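Local atomic coordinates of EreC (Klebsiella pneumoniae, PDB entry 6XCQ), a protein that probably hydrolyses the macrolactone ester of erythromycin and related macrolide antibiotics, and so confers resistance to them. Residues V63-G68 against K300-A305; V153-P158 against G287-M292; S273-T278 against E320-P325; V280-M285 against N307-K312. The protein carries 1 engineered substitution. One frame throughout, in Å; residues are numbered along the deposited sequence. Where two conformers were deposited one is given.

Overall arrangement
Contact 1 joins two neighbouring strands in the middle of the large mixed sheet and is wholly buried, with backbone hydrogen bonds and aliphatic side chains as its substance. Contact 2, partly buried, lays helix 279-295 against segment 153-158, which continues from strand 151-154, with apolar packing alone; its Val-289 and Ile-155 also meet Leu-303 of contact 1. Contact 4 uses an earlier part of the same helix, but is polar: a buried carboxylate and amide beside a guanidinium, tied to contact 2 by the Asp-156–Arg-281 salt bridge. Contact 3 lies at the surface, where a carboxylate and waters hold a turn; Pro-325 from its segment 320-325 packs against contact 4.

Contact 1: residues V63-G68 against K300-A305; sequences VGLGEG and KIILLA
The flat groups that meet here are peptide units, those of Val-63 and Leu-65 alternating with those of Ile-301 and Leu-303 in a parallel ladder. Val-63 N donates to Ile-301 O (3.1 Å). Its own carbonyl oxygen, Val-63 O, accepts from Leu-303 N at 2.8 Å. One step on, Leu-65 N donates to Leu-303 O (2.9 Å). On one face of the sheet stand Val-63, Leu-65, Ile-302 and Leu-304. With CG set beside its backbone N (chi1 -56°), Leu-65 slants across Ile-302 and brings CD1 to 3.5 Å from Ile-302 CG2. Leu-304 runs alongside Leu-65 in the same direction, its CD2 4.0 Å from Leu-65 CB. Leu-82, Ile-83 and Leu-86 of helix 73-90 pack on Val-63 and Leu-65. On the other face, Leu-303 CB passes 4.1 Å from the CA of Gly-64. Beyond the ladder a CA-H...O contact carries on from Gly-66 CA to Ala-305 O (3.2 Å), and Glu-67 turns its carboxylate to His-70. The chemistry is that of a sheet interior: main-chain polarity is spent between the strands, leaving greasy faces for helices to pack on.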
loop_
_atom_site.group_PDB
_atom_site.type_symbol
_atom_site.label_atom_id
_atom_site.label_comp_id
_atom_site.label_asym_id
_atom_site.label_seq_id
_atom_site.Cartn_x
_atom_site.Cartn_y
_atom_site.Cartn_z
ATOM N N VAL A 63 -6.309 10.635 1.900
ATOM C CA VAL A 63 -5.359 10.874 2.980
ATOM C C VAL A 63 -4.561 9.596 3.202
ATOM O O VAL A 63 -5.135 8.534 3.482
ATOM C CB VAL A 63 -6.043 11.326 4.280
ATOM C CG1 VAL A 63 -5.005 11.412 5.408
ATOM C CG2 VAL A 63 -6.694 12.694 4.090
ATOM N N GLY A 64 -3.239 9.693 3.077
ATOM C CA GLY A 64 -2.377 8.558 3.342
ATOM C C GLY A 64 -1.880 8.590 4.774
ATOM O O GLY A 64 -1.420 9.629 5.255
ATOM N N LEU A 65 -1.995 7.446 5.463
ATOM C CA LEU A 65 -1.419 7.224 6.790
ATOM C C LEU A 65 -0.240 6.273 6.613
ATOM O O LEU A 65 -0.426 5.105 6.253
ATOM C CB LEU A 65 -2.449 6.646 7.765
ATOM C CG LEU A 65 -3.768 7.409 7.981
ATOM C CD1 LEU A 65 -4.700 6.599 8.869
ATOM C CD2 LEU A 65 -3.524 8.776 8.607
ATOM N N GLY A 66 0.967 6.783 6.829
ATOM C CA GLY A 66 2.176 6.050 6.520
ATOM C C GLY A 66 2.598 5.082 7.606
ATOM O O GLY A 66 1.863 4.746 8.537
ATOM N N GLU A 67 3.811 4.579 7.431
ATOM C CA GLU A 67 4.534 3.888 8.483
ATOM C C GLU A 67 5.987 3.952 8.063
ATOM O O GLU A 67 6.296 3.735 6.887
ATOM C CB GLU A 67 4.055 2.438 8.681
ATOM C CG GLU A 67 3.972 1.617 7.408
ATOM C CD GLU A 67 3.493 0.180 7.654
ATOM O OE1 GLU A 67 2.994 -0.120 8.758
ATOM O OE2 GLU A 67 3.640 -0.655 6.742
ATOM N N GLY A 68 6.863 4.322 9.001
ATOM C CA GLY A 68 8.269 4.424 8.661
ATOM C C GLY A 68 8.938 3.084 8.485
ATOM O O GLY A 68 10.031 3.012 7.907
ATOM N N LYS A 300 -14.163 8.973 0.030
ATOM C CA LYS A 300 -13.044 9.615 0.709
ATOM C C LYS A 300 -12.207 8.491 1.309
ATOM O O LYS A 300 -12.655 7.801 2.229
ATOM C CB LYS A 300 -13.539 10.603 1.763
ATOM C CG LYS A 300 -14.341 11.762 1.149
ATOM C CD LYS A 300 -15.013 12.624 2.214
ATOM C CE LYS A 300 -13.997 13.355 3.038
ATOM N NZ LYS A 300 -14.602 14.423 3.877
ATOM N N ILE A 301 -11.020 8.270 0.761
ATOM C CA ILE A 301 -10.271 7.046 1.003
ATOM C C ILE A 301 -9.047 7.340 1.875
ATOM O O ILE A 301 -8.379 8.368 1.718
ATOM C CB ILE A 301 -9.876 6.365 -0.328
ATOM C CG1 ILE A 301 -9.234 4.998 -0.052
ATOM C CG2 ILE A 301 -9.005 7.268 -1.184
ATOM C CD1 ILE A 301 -9.235 4.081 -1.262
ATOM N N ILE A 302 -8.783 6.438 2.816
ATOM C CA ILE A 302 -7.589 6.464 3.657
ATOM C C ILE A 302 -6.631 5.429 3.083
ATOM O O ILE A 302 -6.983 4.246 2.998
ATOM C CB ILE A 302 -7.936 6.133 5.118
ATOM C CG1 ILE A 302 -9.088 7.008 5.632
ATOM C CG2 ILE A 302 -6.711 6.225 6.015
ATOM C CD1 ILE A 302 -9.658 6.494 6.992
ATOM N N LEU A 303 -5.434 5.844 2.666
ATOM C CA LEU A 303 -4.478 4.912 2.065
ATOM C C LEU A 303 -3.489 4.464 3.135
ATOM O O LEU A 303 -2.817 5.301 3.743
ATOM C CB LEU A 303 -3.723 5.548 0.896
ATOM C CG LEU A 303 -4.560 6.131 -0.240
ATOM C CD1 LEU A 303 -3.620 6.683 -1.334
ATOM C CD2 LEU A 303 -5.495 5.049 -0.775
ATOM N N LEU A 304 -3.393 3.152 3.356
ATOM C CA LEU A 304 -2.472 2.589 4.348
ATOM C C LEU A 304 -1.286 2.038 3.567
ATOM O O LEU A 304 -1.320 0.917 3.054
ATOM C CB LEU A 304 -3.165 1.505 5.184
ATOM C CG LEU A 304 -4.397 1.888 6.017
ATOM C CD1 LEU A 304 -4.807 0.729 6.956
ATOM C CD2 LEU A 304 -4.135 3.166 6.823
ATOM N N ALA A 305 -0.247 2.852 3.416
ATOM C CA ALA A 305 0.921 2.415 2.670
ATOM C C ALA A 305 2.172 2.927 3.374
ATOM O O ALA A 305 2.094 3.688 4.338
ATOM C CB ALA A 305 0.852 2.886 1.212
#

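Contact 2: residues V153-P158 against G287-M292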
loop_
_atom_site.group_PDB
_atom_site.type_symbol
_atom_site.label_atom_id
_atom_site.label_comp_id
_atom_site.label_asym_id
_atom_site.label_seq_id
_atom_site.Cartn_x
_atom_site.Cartn_y
_atom_site.Cartn_z
ATOM N N VAL A 153 -10.440 -1.484 -0.252
ATOM C CA VAL A 153 -9.952 -1.404 -1.627
ATOM C C VAL A 153 -8.509 -1.897 -1.657
ATOM O O VAL A 153 -7.687 -1.439 -0.859
ATOM C CB VAL A 153 -10.026 0.041 -2.162
ATOM C CG1 VAL A 153 -9.459 0.127 -3.581
ATOM C CG2 VAL A 153 -11.465 0.574 -2.106
ATOM N N GLY A 154 -8.196 -2.815 -2.570
ATOM C CA GLY A 154 -6.812 -3.169 -2.794
ATOM C C GLY A 154 -6.297 -2.258 -3.884
ATOM O O GLY A 154 -6.817 -2.283 -5.004
ATOM N N ILE A 155 -5.324 -1.398 -3.579
ATOM C CA ILE A 155 -4.849 -0.453 -4.577
ATOM C C ILE A 155 -3.620 -0.966 -5.305
ATOM O O ILE A 155 -3.060 -0.250 -6.146
ATOM C CB ILE A 155 -4.555 0.929 -3.958
ATOM C CG1 ILE A 155 -3.374 0.840 -3.000
ATOM C CG2 ILE A 155 -5.787 1.499 -3.261
ATOM C CD1 ILE A 155 -2.886 2.183 -2.502
ATOM N N ASP A 156 -3.185 -2.183 -5.013
ATOM C CA ASP A 156 -1.886 -2.684 -5.434
ATOM C C ASP A 156 -2.051 -3.803 -6.450
ATOM O O ASP A 156 -3.153 -4.279 -6.713
ATOM C CB ASP A 156 -1.112 -3.218 -4.225
ATOM C CG ASP A 156 0.402 -3.148 -4.391
ATOM O OD1 ASP A 156 0.906 -2.892 -5.511
ATOM O OD2 ASP A 156 1.088 -3.358 -3.369
ATOM N N LEU A 157 -0.919 -4.242 -6.989
ATOM C CA LEU A 157 -0.807 -5.581 -7.563
ATOM C C LEU A 157 -1.066 -6.610 -6.470
ATOM O O LEU A 157 -1.021 -6.258 -5.282
ATOM C CB LEU A 157 0.585 -5.778 -8.154
ATOM C CG LEU A 157 1.006 -4.659 -9.097
ATOM C CD1 LEU A 157 2.480 -4.776 -9.420
ATOM C CD2 LEU A 157 0.157 -4.724 -10.369
ATOM N N PRO A 158 -1.324 -7.879 -6.801
ATOM C CA PRO A 158 -1.257 -8.910 -5.759
ATOM C C PRO A 158 0.080 -8.803 -5.041
ATOM O O PRO A 158 1.138 -8.816 -5.686
ATOM C CB PRO A 158 -1.407 -10.225 -6.546
ATOM C CG PRO A 158 -1.052 -9.878 -7.936
ATOM C CD PRO A 158 -1.577 -8.479 -8.124
ATOM N N GLY A 287 -2.570 5.009 -10.223
ATOM C CA GLY A 287 -3.628 4.871 -11.211
ATOM C C GLY A 287 -4.902 4.269 -10.643
ATOM O O GLY A 287 -6.002 4.758 -10.908
ATOM N N VAL A 288 -4.776 3.193 -9.857
ATOM C CA VAL A 288 -5.978 2.569 -9.297
ATOM C C VAL A 288 -6.712 3.552 -8.391
ATOM O O VAL A 288 -7.939 3.678 -8.466
ATOM C CB VAL A 288 -5.635 1.253 -8.565
ATOM C CG1 VAL A 288 -6.829 0.751 -7.778
ATOM C CG2 VAL A 288 -5.181 0.177 -9.544
ATOM N N VAL A 289 -5.976 4.296 -7.549
ATOM C CA VAL A 289 -6.615 5.248 -6.634
ATOM C C VAL A 289 -7.301 6.362 -7.418
ATOM O O VAL A 289 -8.439 6.751 -7.124
ATOM C CB VAL A 289 -5.591 5.835 -5.639
ATOM C CG1 VAL A 289 -6.217 6.973 -4.837
ATOM C CG2 VAL A 289 -5.084 4.758 -4.674
ATOM N N ASP A 290 -6.602 6.910 -8.411
ATOM C CA ASP A 290 -7.157 8.019 -9.177
ATOM C C ASP A 290 -8.445 7.601 -9.881
ATOM O O ASP A 290 -9.470 8.280 -9.778
ATOM C CB ASP A 290 -6.115 8.522 -10.176
ATOM C CG ASP A 290 -6.496 9.853 -10.797
ATOM O OD1 ASP A 290 -6.454 10.887 -10.095
ATOM O OD2 ASP A 290 -6.826 9.863 -11.998
ATOM N N ARG A 291 -8.420 6.454 -10.550
ATOM C CA ARG A 291 -9.609 5.968 -11.245
ATOM C C ARG A 291 -10.745 5.730 -10.271
ATOM O O ARG A 291 -11.892 6.116 -10.525
ATOM C CB ARG A 291 -9.289 4.676 -11.998
ATOM C CG ARG A 291 -8.429 4.882 -13.227
ATOM C CD ARG A 291 -8.581 3.738 -14.234
ATOM N NE ARG A 291 -8.008 2.482 -13.754
ATOM C CZ ARG A 291 -6.705 2.250 -13.618
ATOM N NH1 ARG A 291 -6.280 1.069 -13.182
ATOM N NH2 ARG A 291 -5.825 3.199 -13.910
ATOM N N MET A 292 -10.445 5.094 -9.143
ATOM C CA MET A 292 -11.506 4.803 -8.198
ATOM C C MET A 292 -12.126 6.087 -7.668
ATOM O O MET A 292 -13.353 6.191 -7.563
ATOM C CB MET A 292 -10.968 3.938 -7.066
ATOM C CG MET A 292 -12.040 3.134 -6.400
ATOM S SD MET A 292 -11.840 3.336 -4.645
ATOM C CE MET A 292 -12.128 5.080 -4.554
#
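Ile-155 and Val-289 form the tight part of this contact, with Ile-155 CG2 3.6 Å from Val-289 CG2. The same methyl of Val-289 also lies 3.9 Å from Ile-155 CB and 4.0 Å from CD1, so one branch of the valine fills the angle of the branched isoleucine. Ile-155 offers that angle because its CG1 sits between backbone N and carbonyl carbon (chi1 67°), which leaves CG2 anti to the carbonyl carbon. Met-326 and Leu-330 of helix 326-330 close in on Ile-155 and Val-289 respectively. Next to this, the Val-288 side chain lies against the backbone of Ile-155: its CB is 3.8 Å from Ile-155 O and its CG1 4.0 Å from Ile-155 CA. That carbonyl oxygen is buried under the valine without a polar partner in the model.

The other side is looser. Val-153 and Met-292 reach for each other tip to tip, CG2 to SD at 3.8 Å, but both are partly exposed and Val-153 was modelled in two conformers, so the detail is doubtful. Val-288 is also partly exposed, with a propanediol molecule about 4 Å from its side chain. Helix 279-295, packed by one apolar side over strand 151-154 at the border of the sheet, is the helix-on-sheet layering of an alpha/beta fold.

Contact 3: residues S273-T278 against E320-P325; sequences SLEGDT and ELTAVP
Glu-320, in the two-stranded antiparallel hairpin 315-323, holds a type II beta turn, Leu-274 to Asp-277, by the amide of Gly-276. The turn is closed by Asp-277 N donating to Leu-274 O (3.1 Å). Gly-276 takes its third position with a positive phi, as is usual for a glycine at that place in a type II turn. Gly-276 N donates almost straight to Glu-320 OE1 (2.9 Å, 174° at the hydrogen), reaching the syn side of that oxygen but 31° out of the carboxylate plane. The bend of the Glu-320 chain at its second torsion (chi2 68°) carries the carboxylate to the turn. Its other oxygen, OE2, accepts from Thr-278 N at 3.2 Å, a less certain bond because OE2 is modelled too near the threonine hydroxyl. Beside this grip Gly-276 CA makes a CA-H...O contact with Thr-322 O (3.2 Å), and Ser-279 OG links Gly-276 O with Val-324 N, a second tie between the loop and the residue that follows the hairpin.

On the solvent side the Glu-275 side chain crosses Leu-321 at about a right angle, putting OE2 3.2 Å from Leu-321 CB. A water donates to that same Glu-275 OE2 at 2.6 Å and, weakly, to Thr-322 OG1 at 3.4 Å.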
loop_
_atom_site.group_PDB
_atom_site.type_symbol
_atom_site.label_atom_id
_atom_site.label_comp_id
_atom_site.label_asym_id
_atom_site.label_seq_id
_atom_site.Cartn_x
_atom_site.Cartn_y
_atom_site.Cartn_z
ATOM N N SER A 273 19.563 -3.514 -12.560
ATOM C CA SER A 273 18.416 -2.657 -12.276
ATOM C C SER A 273 18.665 -1.240 -12.780
ATOM O O SER A 273 19.652 -0.600 -12.405
ATOM C CB SER A 273 18.118 -2.643 -10.779
ATOM N N LEU A 274 17.765 -0.756 -13.634
ATOM C CA LEU A 274 17.863 0.587 -14.193
ATOM C C LEU A 274 17.285 1.613 -13.226
ATOM O O LEU A 274 16.244 1.381 -12.606
ATOM C CB LEU A 274 17.114 0.647 -15.517
ATOM C CG LEU A 274 17.519 1.631 -16.607
ATOM C CD1 LEU A 274 18.984 1.476 -16.980
ATOM C CD2 LEU A 274 16.651 1.362 -17.822
ATOM N N GLU A 275 17.970 2.749 -13.091
ATOM C CA GLU A 275 17.501 3.802 -12.197
ATOM C C GLU A 275 16.097 4.252 -12.584
ATOM O O GLU A 275 15.805 4.481 -13.764
ATOM C CB GLU A 275 18.451 4.996 -12.233
ATOM C CG GLU A 275 17.915 6.185 -11.465
ATOM C CD GLU A 275 18.823 7.388 -11.548
ATOM O OE1 GLU A 275 19.111 7.837 -12.671
ATOM O OE2 GLU A 275 19.260 7.875 -10.489
ATOM N N GLY A 276 15.230 4.380 -11.582
ATOM C CA GLY A 276 13.854 4.774 -11.795
ATOM C C GLY A 276 12.881 3.644 -12.077
ATOM O O GLY A 276 11.667 3.867 -12.000
ATOM N N ASP A 277 13.363 2.433 -12.387
ATOM C CA ASP A 277 12.443 1.360 -12.766
ATOM C C ASP A 277 11.480 1.004 -11.638
ATOM O O ASP A 277 10.338 0.609 -11.906
ATOM C CB ASP A 277 13.213 0.119 -13.221
ATOM C CG ASP A 277 13.337 0.025 -14.748
ATOM O OD1 ASP A 277 12.856 0.940 -15.468
ATOM O OD2 ASP A 277 13.908 -0.980 -15.230
ATOM N N THR A 278 11.889 1.176 -10.375
ATOM C CA THR A 278 10.983 0.830 -9.281
ATOM C C THR A 278 9.814 1.808 -9.128
ATOM O O THR A 278 9.009 1.636 -8.207
ATOM C CB THR A 278 11.749 0.715 -7.958
ATOM O OG1 THR A 278 12.332 1.980 -7.629
ATOM C CG2 THR A 278 12.856 -0.336 -8.069
ATOM N N GLU A 320 17.727 1.878 -4.928
ATOM C CA GLU A 320 17.097 2.751 -5.915
ATOM C C GLU A 320 17.620 4.170 -5.736
ATOM O O GLU A 320 17.324 4.824 -4.729
ATOM C CB GLU A 320 15.576 2.722 -5.784
ATOM C CG GLU A 320 14.882 3.712 -6.701
ATOM C CD GLU A 320 15.010 3.342 -8.174
ATOM O OE1 GLU A 320 15.942 3.862 -8.833
ATOM O OE2 GLU A 320 14.177 2.537 -8.667
ATOM N N LEU A 321 18.374 4.652 -6.728
ATOM C CA LEU A 321 18.904 6.009 -6.655
ATOM C C LEU A 321 17.796 7.052 -6.672
ATOM O O LEU A 321 17.928 8.106 -6.040
ATOM C CB LEU A 321 19.871 6.267 -7.805
ATOM C CG LEU A 321 21.268 5.676 -7.675
ATOM C CD1 LEU A 321 22.139 6.246 -8.768
ATOM C CD2 LEU A 321 21.848 5.981 -6.305
ATOM N N THR A 322 16.709 6.790 -7.395
ATOM C CA THR A 322 15.596 7.721 -7.437
ATOM C C THR A 322 14.404 6.973 -8.000
ATOM O O THR A 322 14.501 6.382 -9.081
ATOM C CB THR A 322 15.914 8.956 -8.301
ATOM O OG1 THR A 322 16.976 9.715 -7.713
ATOM C CG2 THR A 322 14.688 9.851 -8.452
ATOM N N ALA A 323 13.297 6.943 -7.266
ATOM C CA ALA A 323 12.036 6.453 -7.809
ATOM C C ALA A 323 10.950 7.481 -7.545
ATOM O O ALA A 323 11.021 8.279 -6.599
ATOM C CB ALA A 323 11.621 5.106 -7.228
ATOM N N VAL A 324 9.960 7.479 -8.423
ATOM C CA VAL A 324 8.791 8.336 -8.283
ATOM C C VAL A 324 7.770 7.568 -7.447
ATOM O O VAL A 324 7.376 6.464 -7.846
ATOM C CB VAL A 324 8.223 8.705 -9.655
ATOM C CG1 VAL A 324 6.932 9.485 -9.501
ATOM C CG2 VAL A 324 9.250 9.496 -10.448
ATOM N N PRO A 325 7.370 8.070 -6.285
ATOM C CA PRO A 325 6.404 7.340 -5.457
ATOM C C PRO A 325 4.980 7.585 -5.918
ATOM O O PRO A 325 4.684 8.553 -6.615
ATOM C CB PRO A 325 6.612 7.932 -4.058
ATOM C CG PRO A 325 7.075 9.332 -4.348
ATOM C CD PRO A 325 7.841 9.304 -5.634
HETATM O O HOH W 1 15.875 1.040 -10.034
HETATM O O HOH W 2 19.931 10.073 -9.359
#

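Contact 4: residues V280-M285 against N307-K312; sequences VRDSYM and NNNLQK. Engineered in segment 307-312: Asn-309 (natural residue His).
Asn-309, an engineered residue standing where the natural protein has histidine, buries the most surface here, and Asp-282 of helix 279-295 is its main partner. Asn-309 ND2 donates to Asp-282 OD2 at 2.9 Å in a nearly straight bond (172° at the hydrogen). The acceptor lies in the amide plane and is met on its syn lone pair, the side of the other carboxylate oxygen; OD1 is accordingly close as well, at 3.0 Å from ND2. The side chains cross at about a right angle, yet the carboxylate and amide planes differ by just 31°. With its CG beside the backbone N, Asn-309 extends from the short helix 307-310, just after sheet strand 301-304, toward helix 279-295. Its OD1 is held, weakly, by the backbone N of His-306. Asp-282 OD2 takes a second hydrogen bond from Met-326 N, so two donors from separate parts of the chain fix this oxygen.

Arg-281 completes the group. Its NH1 lies 3.8 Å from Asn-309 ND2, with the guanidinium standing almost upright to the amide (81°), and 3.6 Å from Asp-282 OD1, an ion pair of charges alone. Its NH2 forms salt bridges with Glu-98 and Asp-156. Met-285 CE lies 3.4 Å above one guanidinium face, toward its rim. The contact is thus a largely buried polar cluster, with Arg-281 partly exposed: in this variant the engineered amide joins the two helices through a directed bond to Asp-282, while several acidic partners probably hold the arginine in place.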
loop_
_atom_site.group_PDB
_atom_site.type_symbol
_atom_site.label_atom_id
_atom_site.label_comp_id
_atom_site.label_asym_id
_atom_site.label_seq_id
_atom_site.Cartn_x
_atom_site.Cartn_y
_atom_site.Cartn_z
ATOM N N VAL A 280 7.445 1.781 -11.267
ATOM C CA VAL A 280 6.370 1.236 -12.095
ATOM C C VAL A 280 5.227 0.722 -11.227
ATOM O O VAL A 280 4.055 1.022 -11.478
ATOM C CB VAL A 280 6.918 0.145 -13.031
ATOM C CG1 VAL A 280 5.791 -0.715 -13.554
ATOM C CG2 VAL A 280 7.672 0.786 -14.194
ATOM N N ARG A 281 5.540 -0.060 -10.193
ATOM C CA ARG A 281 4.482 -0.507 -9.288
ATOM C C ARG A 281 3.773 0.669 -8.619
ATOM O O ARG A 281 2.540 0.674 -8.513
ATOM C CB ARG A 281 5.043 -1.454 -8.228
ATOM C CG ARG A 281 3.992 -1.866 -7.211
ATOM C CD ARG A 281 4.546 -2.688 -6.075
ATOM N NE ARG A 281 3.765 -2.469 -4.857
ATOM C CZ ARG A 281 4.152 -1.714 -3.830
ATOM N NH1 ARG A 281 5.339 -1.106 -3.843
ATOM N NH2 ARG A 281 3.353 -1.588 -2.775
ATOM N N ASP A 282 4.522 1.675 -8.148
ATOM C CA ASP A 282 3.849 2.801 -7.490
ATOM C C ASP A 282 2.971 3.590 -8.452
ATOM O O ASP A 282 1.991 4.210 -8.024
ATOM C CB ASP A 282 4.827 3.779 -6.846
ATOM C CG ASP A 282 5.232 3.369 -5.431
ATOM O OD1 ASP A 282 5.613 2.199 -5.231
ATOM O OD2 ASP A 282 5.080 4.206 -4.517
ATOM N N SER A 283 3.311 3.623 -9.736
ATOM C CA SER A 283 2.427 4.350 -10.642
ATOM C C SER A 283 1.153 3.557 -10.917
ATOM O O SER A 283 0.096 4.150 -11.126
ATOM C CB SER A 283 3.143 4.697 -11.954
ATOM O OG SER A 283 3.359 3.561 -12.771
ATOM N N TYR A 284 1.235 2.224 -10.902
ATOM C CA TYR A 284 0.025 1.411 -10.919
ATOM C C TYR A 284 -0.900 1.770 -9.764
ATOM O O TYR A 284 -2.079 2.075 -9.973
ATOM C CB TYR A 284 0.383 -0.075 -10.866
ATOM C CG TYR A 284 -0.843 -0.939 -10.801
ATOM C CD1 TYR A 284 -1.543 -1.258 -11.959
ATOM C CD2 TYR A 284 -1.327 -1.414 -9.583
ATOM C CE1 TYR A 284 -2.678 -2.040 -11.919
ATOM C CE2 TYR A 284 -2.459 -2.202 -9.530
ATOM C CZ TYR A 284 -3.131 -2.511 -10.706
ATOM O OH TYR A 284 -4.263 -3.288 -10.681
ATOM N N MET A 285 -0.380 1.724 -8.527
ATOM C CA MET A 285 -1.181 2.088 -7.358
ATOM C C MET A 285 -1.822 3.469 -7.501
ATOM O O MET A 285 -3.007 3.643 -7.196
ATOM C CB MET A 285 -0.313 2.036 -6.094
ATOM C CG MET A 285 0.021 0.607 -5.700
ATOM S SD MET A 285 0.698 0.506 -4.046
ATOM C CE MET A 285 2.268 1.216 -4.406
ATOM N N ASN A 307 5.558 5.048 4.211
ATOM C CA ASN A 307 6.033 6.423 4.001
ATOM C C ASN A 307 6.604 6.602 2.599
ATOM O O ASN A 307 6.318 7.592 1.915
ATOM C CB ASN A 307 7.125 6.805 5.015
ATOM C CG ASN A 307 6.590 7.084 6.415
ATOM O OD1 ASN A 307 5.397 6.953 6.691
ATOM N ND2 ASN A 307 7.496 7.473 7.313
ATOM N N ASN A 308 7.451 5.659 2.172
ATOM C CA ASN A 308 8.093 5.760 0.865
ATOM C C ASN A 308 7.085 5.734 -0.284
ATOM O O ASN A 308 7.397 6.236 -1.369
ATOM C CB ASN A 308 9.102 4.627 0.671
ATOM C CG ASN A 308 10.261 4.691 1.656
ATOM O OD1 ASN A 308 10.326 5.568 2.504
ATOM N ND2 ASN A 308 11.172 3.742 1.549
ATOM N N ASN A 309 5.898 5.151 -0.090
ATOM C CA ASN A 309 4.911 5.175 -1.169
ATOM C C ASN A 309 4.065 6.444 -1.127
ATOM O O ASN A 309 3.694 6.974 -2.179
ATOM C CB ASN A 309 3.966 3.963 -1.111
ATOM C CG ASN A 309 4.689 2.631 -1.157
ATOM O OD1 ASN A 309 4.651 1.868 -0.196
ATOM N ND2 ASN A 309 5.312 2.328 -2.290
ATOM N N LEU A 310 3.744 6.932 0.069
ATOM C CA LEU A 310 2.895 8.107 0.210
ATOM C C LEU A 310 3.629 9.403 -0.096
ATOM O O LEU A 310 2.975 10.411 -0.395
ATOM C CB LEU A 310 2.337 8.186 1.632
ATOM C CG LEU A 310 1.461 7.042 2.153
ATOM C CD1 LEU A 310 1.073 7.364 3.580
ATOM C CD2 LEU A 310 0.219 6.884 1.313
ATOM N N GLN A 311 4.958 9.398 0.012
ATOM C CA GLN A 311 5.780 10.592 -0.183
ATOM C C GLN A 311 5.444 11.266 -1.507
ATOM O O GLN A 311 5.149 10.595 -2.494
ATOM C CB GLN A 311 7.258 10.182 -0.159
ATOM C CG GLN A 311 8.254 11.326 -0.131
ATOM C CD GLN A 311 9.657 10.855 0.192
ATOM O OE1 GLN A 311 9.878 10.092 1.142
ATOM N NE2 GLN A 311 10.615 11.302 -0.602
ATOM N N LYS A 312 5.453 12.602 -1.532
ATOM C CA LYS A 312 5.036 13.311 -2.742
ATOM C C LYS A 312 6.208 13.798 -3.587
ATOM O O LYS A 312 5.987 14.406 -4.633
ATOM C CB LYS A 312 4.114 14.484 -2.378
ATOM C CG LYS A 312 2.881 14.047 -1.573
ATOM C CD LYS A 312 1.870 15.175 -1.333
ATOM C CE LYS A 312 2.374 16.217 -0.359
ATOM N NZ LYS A 312 1.265 17.147 0.054
#